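Local atomic coordinates of superoxide dismutase [Fe] (Sulfolobus acidocaldarius, PDB entry 1B06), a protein that destroys toxic superoxide radicals, converting them into hydrogen peroxide and oxygen with one iron ion bound in each subunit. Residues K7-P12 / S47-L52; V18-P23 / M91-K96; G103-L108 / D198-R203; G134-Y139 / I149-N154. All coordinates share one frame; numbering follows the deposited sequence.

Contacts 1 and 2 interleave along the chain: both begin in the stretch before helix 27-57, one returning to that helix and the other to the loop after helix 67-89, and their centres lie about 30 Å apart. Contacts 3 and 4 follow in the C-terminal domain, with the hairpin of contact 4 nested inside the loop closed by contact 3; their centres lie about 19 Å apart. A salt bridge between K96 NZ and D198 OD2 ties contact 2 to contact 3. Contact 4 is the most central and reaches the iron site through W135, while contacts 1 and 4 both touch the second subunit.

Contact 1 (K7-P12 / S47-L52); sequences KRYEFP and SLLDRL
R8 reaches D50 because its CG lies beside the backbone N, anti to the carbonyl carbon (chi1 -57°), and its chain bends at chi2 (-66°), carrying the guanidinium over to helix 27-57. There D50 OD1 sits at the edge of the guanidinium, near its plane, and receives two N-H groups. The pairing rests on R8 NE to D50 OD1 at 2.8 Å; the separation of R8 NH2 from the same oxygen refines so short that its value is doubtful. The two flat groups are turned 54° from each other, and NE approaches OD1 from above the carboxylate plane. OD1 alone serves both N-H groups across this contact. Further along the helix, E53 makes a long, weak ion pair with the same NH2.

Beneath the charges lies L49, whose CB faces one side of the guanidinium and packs at 3.9 Å from R8 CD. An arginine suits this place, its methylene chain lying on a leucine while its tip finds a carboxylate one residue later. The contact thus lays the N-terminal extended stretch against the first long helix of the alpha-hairpin domain of iron/manganese superoxide dismutases. L49 CD1 fills the angle between the loop backbone and the next side chain: it is 3.4 Å from K7 O and 3.9 Å from Y9 CE2, the tyrosine crossing the leucine at about a right angle. The Y9 hydroxyl goes on to a hydrogen bond with D141 of the second subunit, and K7 O accepts one from N146 of that same subunit.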
# COMPACT_ATOMS: atom_id res chain seq x y z
N LYS A 7 16.07 -16.98 15.86
CA LYS A 7 16.53 -17.95 14.89
C LYS A 7 16.54 -17.32 13.49
O LYS A 7 15.80 -16.38 13.22
CB LYS A 7 15.61 -19.18 14.90
CG LYS A 7 16.03 -20.27 13.93
CD LYS A 7 16.55 -21.50 14.66
CE LYS A 7 17.41 -22.38 13.76
NZ LYS A 7 18.16 -23.42 14.52
N ARG A 8 17.41 -17.82 12.62
CA ARG A 8 17.51 -17.30 11.27
C ARG A 8 16.85 -18.27 10.30
O ARG A 8 16.58 -19.41 10.65
CB ARG A 8 18.97 -17.09 10.88
CG ARG A 8 19.72 -16.16 11.82
CD ARG A 8 19.18 -14.73 11.75
NE ARG A 8 20.02 -13.79 12.48
CZ ARG A 8 20.04 -13.66 13.80
NH1 ARG A 8 19.25 -14.43 14.55
NH2 ARG A 8 20.84 -12.78 14.38
N TYR A 9 16.61 -17.81 9.08
CA TYR A 9 15.98 -18.64 8.06
C TYR A 9 17.02 -19.38 7.24
O TYR A 9 18.15 -18.91 7.07
CB TYR A 9 15.11 -17.78 7.14
CG TYR A 9 13.88 -17.24 7.82
CD1 TYR A 9 12.76 -18.05 8.04
CD2 TYR A 9 13.84 -15.93 8.30
CE1 TYR A 9 11.64 -17.57 8.73
CE2 TYR A 9 12.73 -15.44 8.98
CZ TYR A 9 11.64 -16.27 9.19
OH TYR A 9 10.56 -15.80 9.89
N GLU A 10 16.64 -20.55 6.74
CA GLU A 10 17.53 -21.36 5.93
C GLU A 10 17.05 -21.39 4.48
O GLU A 10 15.85 -21.47 4.23
CB GLU A 10 17.59 -22.79 6.47
CG GLU A 10 18.91 -23.12 7.16
CD GLU A 10 18.71 -23.90 8.45
OE1 GLU A 10 17.98 -24.92 8.43
OE2 GLU A 10 19.29 -23.50 9.49
N PHE A 11 17.99 -21.32 3.55
CA PHE A 11 17.67 -21.36 2.13
C PHE A 11 17.32 -22.80 1.77
O PHE A 11 18.16 -23.70 1.89
CB PHE A 11 18.87 -20.87 1.31
CG PHE A 11 18.60 -20.74 -0.17
CD1 PHE A 11 17.50 -20.02 -0.63
CD2 PHE A 11 19.46 -21.32 -1.10
CE1 PHE A 11 17.27 -19.88 -1.99
CE2 PHE A 11 19.23 -21.19 -2.46
CZ PHE A 11 18.13 -20.46 -2.90
N PRO A 12 16.08 -23.04 1.33
CA PRO A 12 15.65 -24.39 0.97
C PRO A 12 16.23 -24.89 -0.36
O PRO A 12 16.78 -24.12 -1.13
CB PRO A 12 14.12 -24.27 0.91
CG PRO A 12 13.89 -22.85 0.51
CD PRO A 12 15.01 -22.05 1.13
N SER A 47 19.70 -10.62 7.64
CA SER A 47 20.48 -9.43 7.95
C SER A 47 19.65 -8.43 8.76
O SER A 47 20.19 -7.67 9.56
CB SER A 47 20.98 -8.78 6.66
OG SER A 47 20.12 -7.73 6.26
N LEU A 48 18.34 -8.44 8.55
CA LEU A 48 17.47 -7.53 9.29
C LEU A 48 17.18 -8.11 10.66
O LEU A 48 16.93 -7.36 11.61
CB LEU A 48 16.16 -7.29 8.53
CG LEU A 48 16.24 -6.29 7.38
CD1 LEU A 48 14.92 -6.27 6.66
CD2 LEU A 48 16.58 -4.90 7.91
N LEU A 49 17.20 -9.43 10.77
CA LEU A 49 16.96 -10.09 12.05
C LEU A 49 18.15 -9.82 12.97
O LEU A 49 18.00 -9.72 14.19
CB LEU A 49 16.78 -11.60 11.84
CG LEU A 49 15.39 -12.07 11.40
CD1 LEU A 49 15.38 -13.59 11.25
CD2 LEU A 49 14.35 -11.64 12.42
N ASP A 50 19.34 -9.71 12.39
CA ASP A 50 20.54 -9.42 13.15
C ASP A 50 20.37 -8.06 13.83
O ASP A 50 20.63 -7.91 15.02
CB ASP A 50 21.76 -9.38 12.22
CG ASP A 50 22.17 -10.75 11.74
OD1 ASP A 50 21.89 -11.74 12.44
OD2 ASP A 50 22.78 -10.83 10.66
N ARG A 51 19.91 -7.07 13.06
CA ARG A 51 19.70 -5.72 13.58
C ARG A 51 18.61 -5.71 14.65
O ARG A 51 18.77 -5.07 15.69
CB ARG A 51 19.32 -4.77 12.44
CG ARG A 51 20.50 -4.05 11.84
CD ARG A 51 20.08 -3.15 10.69
NE ARG A 51 19.67 -1.82 11.14
CZ ARG A 51 20.49 -0.93 11.71
NH1 ARG A 51 21.76 -1.22 11.90
NH2 ARG A 51 20.02 0.26 12.06
N LEU A 52 17.51 -6.40 14.40
CA LEU A 52 16.42 -6.45 15.36
C LEU A 52 16.91 -7.08 16.67
O LEU A 52 16.56 -6.64 17.76
CB LEU A 52 15.24 -7.25 14.81
CG LEU A 52 13.96 -7.27 15.66
CD1 LEU A 52 13.52 -5.84 15.98
CD2 LEU A 52 12.85 -8.00 14.92

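Contact 2 (V18-P23 / M91-K96); sequences VDALEP and MAPAGK
This is an apolar loop-to-loop contact in which L21 and A20 meet M91, A92 and P93, bringing a type I beta turn, D19 to E22, against the connection between helix 67-89 and helix 103-113. In the iron/manganese superoxide dismutase fold this stretch follows the second long helix of the alpha hairpin and leads into the C-terminal domain, so the turn before helix 27-57 packs where the two parts of the chain meet. No hydrogen bond crosses between the segments; they meet through van der Waals packing and a CA-H...O contact.

L21 divides its two methyls between two partners. Its CD1 lies 3.5 Å from M91 CE, the side chains crossing at about a right angle, and the methionine puts its methyl there by bending at its last torsion (chi3 -63°). The other branch, CD2, rests 3.6 Å from A92 O; the backbone of A92 is itself hydrogen-bonded to V194. A branched leucine suits a place with two surfaces to fill, and an alanine here would probably open a gap between turn and loop and leave the M91 methyl without its neighbour. The M91 side chain lies about 9 Å from the iron ion. The short A20 side chain and compact P93 ring probably permit close approach: A20 CB meets P93 CG at 3.9 Å, while A20 O receives a CA-H...O contact from P93 CA at 3.4 Å.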
# COMPACT_ATOMS: atom_id res chain seq x y z
N VAL A 18 16.80 -27.36 -12.34
CA VAL A 18 16.38 -26.05 -12.86
C VAL A 18 15.77 -26.07 -14.25
O VAL A 18 15.17 -25.08 -14.67
CB VAL A 18 17.55 -25.04 -12.86
CG1 VAL A 18 18.06 -24.82 -11.45
CG2 VAL A 18 18.67 -25.54 -13.76
N ASP A 19 15.91 -27.18 -14.96
CA ASP A 19 15.35 -27.28 -16.30
C ASP A 19 14.18 -28.27 -16.35
O ASP A 19 13.72 -28.63 -17.42
CB ASP A 19 16.42 -27.71 -17.30
CG ASP A 19 16.94 -29.12 -17.04
OD1 ASP A 19 16.63 -29.69 -15.98
OD2 ASP A 19 17.64 -29.66 -17.92
N ALA A 20 13.71 -28.68 -15.17
CA ALA A 20 12.60 -29.63 -15.08
C ALA A 20 11.23 -29.08 -15.47
O ALA A 20 10.30 -29.85 -15.73
CB ALA A 20 12.54 -30.20 -13.67
N LEU A 21 11.08 -27.76 -15.52
CA LEU A 21 9.79 -27.16 -15.87
C LEU A 21 9.69 -26.74 -17.34
O LEU A 21 8.68 -26.17 -17.76
CB LEU A 21 9.51 -25.96 -14.97
CG LEU A 21 9.46 -26.26 -13.47
CD1 LEU A 21 9.11 -24.98 -12.71
CD2 LEU A 21 8.44 -27.35 -13.20
N GLU A 22 10.73 -27.01 -18.12
CA GLU A 22 10.72 -26.64 -19.53
C GLU A 22 9.70 -27.52 -20.24
O GLU A 22 9.46 -28.65 -19.83
CB GLU A 22 12.10 -26.85 -20.13
CG GLU A 22 12.69 -25.59 -20.71
CD GLU A 22 14.16 -25.44 -20.40
OE1 GLU A 22 14.78 -26.46 -20.04
OE2 GLU A 22 14.69 -24.32 -20.51
N PRO A 23 9.10 -27.02 -21.34
CA PRO A 23 9.28 -25.72 -21.99
C PRO A 23 8.43 -24.58 -21.43
O PRO A 23 8.51 -23.46 -21.92
CB PRO A 23 8.89 -26.01 -23.43
CG PRO A 23 7.77 -27.01 -23.29
CD PRO A 23 8.09 -27.83 -22.04
N MET A 91 4.63 -26.60 -7.85
CA MET A 91 4.83 -26.92 -9.26
C MET A 91 5.52 -28.28 -9.37
O MET A 91 6.12 -28.76 -8.40
CB MET A 91 5.69 -25.84 -9.93
CG MET A 91 5.00 -24.49 -10.05
SD MET A 91 5.85 -23.31 -11.12
CE MET A 91 7.44 -23.11 -10.22
N ALA A 92 5.44 -28.92 -10.53
CA ALA A 92 6.06 -30.21 -10.73
C ALA A 92 6.40 -30.38 -12.20
O ALA A 92 5.74 -29.80 -13.06
CB ALA A 92 5.11 -31.32 -10.29
N PRO A 93 7.45 -31.16 -12.51
CA PRO A 93 7.87 -31.39 -13.89
C PRO A 93 6.70 -31.77 -14.81
O PRO A 93 5.77 -32.46 -14.40
CB PRO A 93 8.90 -32.51 -13.78
CG PRO A 93 9.47 -32.33 -12.41
CD PRO A 93 8.33 -31.86 -11.55
N ALA A 94 6.78 -31.30 -16.05
CA ALA A 94 5.77 -31.54 -17.08
C ALA A 94 4.84 -32.73 -16.84
O ALA A 94 3.62 -32.57 -16.72
CB ALA A 94 6.45 -31.69 -18.43
N GLY A 95 5.41 -33.93 -16.79
CA GLY A 95 4.61 -35.12 -16.59
C GLY A 95 3.89 -35.20 -15.26
O GLY A 95 2.68 -35.41 -15.21
N LYS A 96 4.64 -35.05 -14.17
CA LYS A 96 4.09 -35.13 -12.83
C LYS A 96 3.10 -34.00 -12.52
O LYS A 96 2.11 -34.21 -11.83
CB LYS A 96 5.22 -35.11 -11.79
CG LYS A 96 4.85 -35.73 -10.45
CD LYS A 96 4.54 -34.66 -9.41
CE LYS A 96 3.13 -34.79 -8.87
NZ LYS A 96 3.06 -35.76 -7.74

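Contact 3 (G103-L108 / D198-R203); sequences GALADL and DDAEKR
E201 runs from helix 197-205 to the first residues of helix 103-113, where its carboxylate meets the backbone of A104 and L105. From CB the chain leaves with CG anti to the backbone N and then bends at chi2 (73°), which brings CD to 3.6 Å from A104 N. At the tip the oxygens part company. OE1 accepts the N-H of L105 through its syn lone pair, L105 N to E201 OE1 2.9 Å at an N-H...O angle of 153°, and also presses on L105 CB. OE2 takes the N-H of A104, with A104 N to E201 OE2 likewise 2.9 Å, approached on the syn side but out of the carboxylate plane; OE2 has a second donor in Q205 NE2.

Next to this grip stands G103, its CA 3.5 Å from E201 OE2. Its positive phi favours glycine, and a side chain there would collide with that oxygen. Deeper in, L105 CD2 packs on A200 CB at 3.8 Å. The axes of 103-108 and 198-203 come to 8.6 Å at an angle of 87°, and the small alanine probably helps make room for the leucine. I166 borders both residues, so both helices pack on strand 165-170 through it.

A glutamine in place of E201 would remove one acceptor and is likely to leave A104 N or L105 N without its partner. Two adjacent N-H groups at the start of a helix, held by one carboxylate, would also be expected to favour its negative charge.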
# COMPACT_ATOMS: atom_id res chain seq x y z
N GLY A 103 -9.28 -35.56 -5.32
CA GLY A 103 -9.53 -35.55 -3.90
C GLY A 103 -10.49 -34.48 -3.42
O GLY A 103 -11.36 -34.04 -4.17
N ALA A 104 -10.32 -34.07 -2.17
CA ALA A 104 -11.16 -33.05 -1.55
C ALA A 104 -11.11 -31.73 -2.29
O ALA A 104 -12.11 -31.02 -2.38
CB ALA A 104 -10.73 -32.86 -0.11
N LEU A 105 -9.94 -31.38 -2.81
CA LEU A 105 -9.77 -30.13 -3.53
C LEU A 105 -10.67 -30.07 -4.76
O LEU A 105 -11.35 -29.08 -4.99
CB LEU A 105 -8.31 -29.92 -3.95
CG LEU A 105 -8.03 -28.62 -4.72
CD1 LEU A 105 -8.39 -27.42 -3.86
CD2 LEU A 105 -6.56 -28.57 -5.11
N ALA A 106 -10.66 -31.13 -5.56
CA ALA A 106 -11.48 -31.18 -6.77
C ALA A 106 -12.96 -31.10 -6.40
O ALA A 106 -13.75 -30.52 -7.14
CB ALA A 106 -11.20 -32.46 -7.55
N ASP A 107 -13.32 -31.68 -5.27
CA ASP A 107 -14.71 -31.67 -4.81
C ASP A 107 -15.15 -30.27 -4.39
O ASP A 107 -16.26 -29.84 -4.71
CB ASP A 107 -14.88 -32.64 -3.65
CG ASP A 107 -16.26 -32.57 -3.04
OD1 ASP A 107 -17.24 -32.85 -3.76
OD2 ASP A 107 -16.35 -32.23 -1.84
N LEU A 108 -14.29 -29.56 -3.67
CA LEU A 108 -14.61 -28.21 -3.21
C LEU A 108 -14.70 -27.25 -4.39
O LEU A 108 -15.55 -26.37 -4.42
CB LEU A 108 -13.55 -27.72 -2.21
CG LEU A 108 -13.62 -28.30 -0.80
CD1 LEU A 108 -12.72 -27.51 0.15
CD2 LEU A 108 -15.05 -28.28 -0.31
N ASP A 198 -0.95 -32.50 -6.48
CA ASP A 198 -0.76 -33.40 -5.34
C ASP A 198 -0.35 -32.55 -4.14
O ASP A 198 -0.86 -32.73 -3.04
CB ASP A 198 0.34 -34.42 -5.64
CG ASP A 198 -0.18 -35.60 -6.44
OD1 ASP A 198 -0.78 -36.51 -5.83
OD2 ASP A 198 0.01 -35.62 -7.67
N ASP A 199 0.57 -31.62 -4.38
CA ASP A 199 1.02 -30.72 -3.33
C ASP A 199 -0.17 -29.90 -2.82
O ASP A 199 -0.35 -29.76 -1.62
CB ASP A 199 2.10 -29.78 -3.88
CG ASP A 199 2.51 -28.71 -2.88
OD1 ASP A 199 3.25 -29.03 -1.93
OD2 ASP A 199 2.10 -27.53 -3.05
N ALA A 200 -0.98 -29.38 -3.74
CA ALA A 200 -2.13 -28.58 -3.36
C ALA A 200 -3.11 -29.38 -2.50
O ALA A 200 -3.59 -28.89 -1.48
CB ALA A 200 -2.84 -28.05 -4.61
N GLU A 201 -3.39 -30.62 -2.90
CA GLU A 201 -4.32 -31.46 -2.15
C GLU A 201 -3.76 -31.76 -0.76
O GLU A 201 -4.50 -31.83 0.22
CB GLU A 201 -4.58 -32.77 -2.89
CG GLU A 201 -5.34 -33.80 -2.05
CD GLU A 201 -6.81 -33.46 -1.86
OE1 GLU A 201 -7.24 -32.38 -2.31
OE2 GLU A 201 -7.55 -34.27 -1.27
N LYS A 202 -2.44 -31.94 -0.68
CA LYS A 202 -1.78 -32.22 0.59
C LYS A 202 -1.94 -31.06 1.56
O LYS A 202 -2.17 -31.25 2.75
CB LYS A 202 -0.30 -32.48 0.37
CG LYS A 202 0.12 -33.93 0.59
CD LYS A 202 1.41 -34.25 -0.15
CE LYS A 202 1.41 -35.67 -0.68
NZ LYS A 202 2.12 -35.78 -1.98
N ARG A 203 -1.81 -29.84 1.04
CA ARG A 203 -1.94 -28.65 1.86
C ARG A 203 -3.36 -28.54 2.41
O ARG A 203 -3.55 -28.23 3.58
CB ARG A 203 -1.57 -27.41 1.04
CG ARG A 203 -0.17 -27.49 0.45
CD ARG A 203 0.34 -26.15 -0.06
NE ARG A 203 1.48 -25.70 0.73
CZ ARG A 203 2.75 -25.83 0.36
NH1 ARG A 203 3.05 -26.40 -0.80
NH2 ARG A 203 3.71 -25.40 1.15

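Contact 4 (G134-Y139 / I149-N154); sequences GWTVLY and IMTVEN
Strands 134-140 and 147-153 run antiparallel as a beta hairpin, the axes of 134-139 and 149-153 approaching to 4.6 Å, with two hydrogen-bonded pairs, W135 with V152 and V137 with M150, contributing four backbone bonds such as V137 N to M150 O at 2.8 Å. G134 comes first in the register, and glycine suits the place, since a CB would run into V152 O.

On one face, T136 and T151 lie side by side, T136 OG1 3.8 Å from T151 CG2, and L138 CD1 packs on I149 CG1 at 3.7 Å, with helix 116-129 lying over this side. On the other, V137 CG2 meets V152 CG2 at 4.1 Å; beta-branched valines suit extended backbone and fill this face with methyls. Y139, its CG beside the backbone N (chi1 -59°), brings ring-edge atom CE2 to M150 CB at 3.6 Å, while V137 CG1 sits over one ring face. W135 closes the far end, its indole edge at CD1 3.4 Å from N154 O, in the ring plane.

Several polar tips have partners outside the two segments: W135 NE1 with H155, Y139 OH with H159, T136 OG1 with E171. The indole also meets the ring of iron ligand H84 edge-to-face, and the W135 side chain lies about 4 Å from the iron. The sheet's central strand thus sets a large aromatic side chain beside the metal, its rotation probably restrained by the NE1 bond to H155 and the contact with N154 O, which probably helps keep the metal surroundings apolar.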
# COMPACT_ATOMS: atom_id res chain seq x y z
N GLY A 134 3.31 -9.03 -8.21
CA GLY A 134 2.69 -9.67 -7.07
C GLY A 134 2.40 -11.13 -7.30
O GLY A 134 3.07 -11.78 -8.10
N TRP A 135 1.39 -11.65 -6.60
CA TRP A 135 1.01 -13.05 -6.72
C TRP A 135 -0.50 -13.19 -6.71
O TRP A 135 -1.21 -12.29 -6.28
CB TRP A 135 1.52 -13.86 -5.53
CG TRP A 135 2.95 -13.67 -5.14
CD1 TRP A 135 3.52 -12.54 -4.63
CD2 TRP A 135 3.99 -14.65 -5.20
NE1 TRP A 135 4.85 -12.76 -4.35
CE2 TRP A 135 5.16 -14.05 -4.69
CE3 TRP A 135 4.04 -15.99 -5.62
CZ2 TRP A 135 6.38 -14.74 -4.61
CZ3 TRP A 135 5.24 -16.67 -5.53
CH2 TRP A 135 6.40 -16.05 -5.03
N THR A 136 -0.99 -14.33 -7.20
CA THR A 136 -2.42 -14.62 -7.13
C THR A 136 -2.43 -15.91 -6.34
O THR A 136 -1.73 -16.87 -6.67
CB THR A 136 -3.08 -14.82 -8.50
OG1 THR A 136 -3.08 -13.57 -9.21
CG2 THR A 136 -4.53 -15.25 -8.32
N VAL A 137 -3.20 -15.91 -5.26
CA VAL A 137 -3.25 -17.05 -4.36
C VAL A 137 -4.65 -17.59 -4.14
O VAL A 137 -5.64 -16.90 -4.34
CB VAL A 137 -2.67 -16.62 -2.98
CG1 VAL A 137 -2.49 -17.82 -2.09
CG2 VAL A 137 -1.35 -15.90 -3.17
N LEU A 138 -4.71 -18.86 -3.74
CA LEU A 138 -5.97 -19.50 -3.41
C LEU A 138 -5.82 -19.95 -1.96
O LEU A 138 -4.98 -20.81 -1.66
CB LEU A 138 -6.25 -20.71 -4.29
CG LEU A 138 -7.59 -21.36 -3.96
CD1 LEU A 138 -8.71 -20.43 -4.41
CD2 LEU A 138 -7.73 -22.71 -4.63
N TYR A 139 -6.59 -19.34 -1.06
CA TYR A 139 -6.53 -19.68 0.36
C TYR A 139 -7.68 -20.61 0.68
O TYR A 139 -8.65 -20.70 -0.06
CB TYR A 139 -6.73 -18.44 1.25
CG TYR A 139 -5.74 -17.32 1.10
CD1 TYR A 139 -4.45 -17.41 1.63
CD2 TYR A 139 -6.10 -16.13 0.45
CE1 TYR A 139 -3.55 -16.36 1.53
CE2 TYR A 139 -5.20 -15.07 0.34
CZ TYR A 139 -3.93 -15.19 0.88
OH TYR A 139 -3.05 -14.14 0.77
N ILE A 149 -10.01 -16.75 -3.52
CA ILE A 149 -9.02 -16.27 -4.47
C ILE A 149 -8.61 -14.87 -4.05
O ILE A 149 -9.44 -14.09 -3.57
CB ILE A 149 -9.59 -16.17 -5.90
CG1 ILE A 149 -9.85 -17.56 -6.48
CG2 ILE A 149 -8.61 -15.41 -6.79
CD1 ILE A 149 -10.56 -17.52 -7.82
N MET A 150 -7.34 -14.52 -4.24
CA MET A 150 -6.88 -13.19 -3.89
C MET A 150 -5.63 -12.78 -4.67
O MET A 150 -4.77 -13.60 -4.96
CB MET A 150 -6.60 -13.10 -2.38
CG MET A 150 -6.22 -11.70 -1.87
SD MET A 150 -7.46 -10.41 -2.22
CE MET A 150 -8.89 -11.13 -1.46
N THR A 151 -5.56 -11.50 -5.03
CA THR A 151 -4.40 -10.98 -5.72
C THR A 151 -3.59 -10.27 -4.64
O THR A 151 -4.09 -9.40 -3.93
CB THR A 151 -4.78 -9.99 -6.84
OG1 THR A 151 -5.75 -9.06 -6.35
CG2 THR A 151 -5.35 -10.73 -8.04
N VAL A 152 -2.32 -10.65 -4.51
CA VAL A 152 -1.45 -10.05 -3.52
C VAL A 152 -0.48 -9.10 -4.21
O VAL A 152 0.17 -9.47 -5.21
CB VAL A 152 -0.67 -11.16 -2.75
CG1 VAL A 152 0.38 -10.55 -1.84
CG2 VAL A 152 -1.65 -11.99 -1.94
N GLU A 153 -0.41 -7.87 -3.71
CA GLU A 153 0.49 -6.87 -4.29
C GLU A 153 1.84 -6.97 -3.59
O GLU A 153 1.92 -7.09 -2.36
CB GLU A 153 -0.13 -5.47 -4.13
CG GLU A 153 -1.15 -5.16 -5.22
CD GLU A 153 -2.10 -4.05 -4.85
OE1 GLU A 153 -1.64 -2.92 -4.57
OE2 GLU A 153 -3.32 -4.30 -4.84
N ASN A 154 2.91 -6.95 -4.38
CA ASN A 154 4.26 -7.12 -3.86
C ASN A 154 4.20 -8.47 -3.15
O ASN A 154 3.44 -9.35 -3.56
CB ASN A 154 4.62 -6.00 -2.88
CG ASN A 154 6.12 -5.77 -2.77
OD1 ASN A 154 6.90 -6.72 -2.71
ND2 ASN A 154 6.53 -4.51 -2.75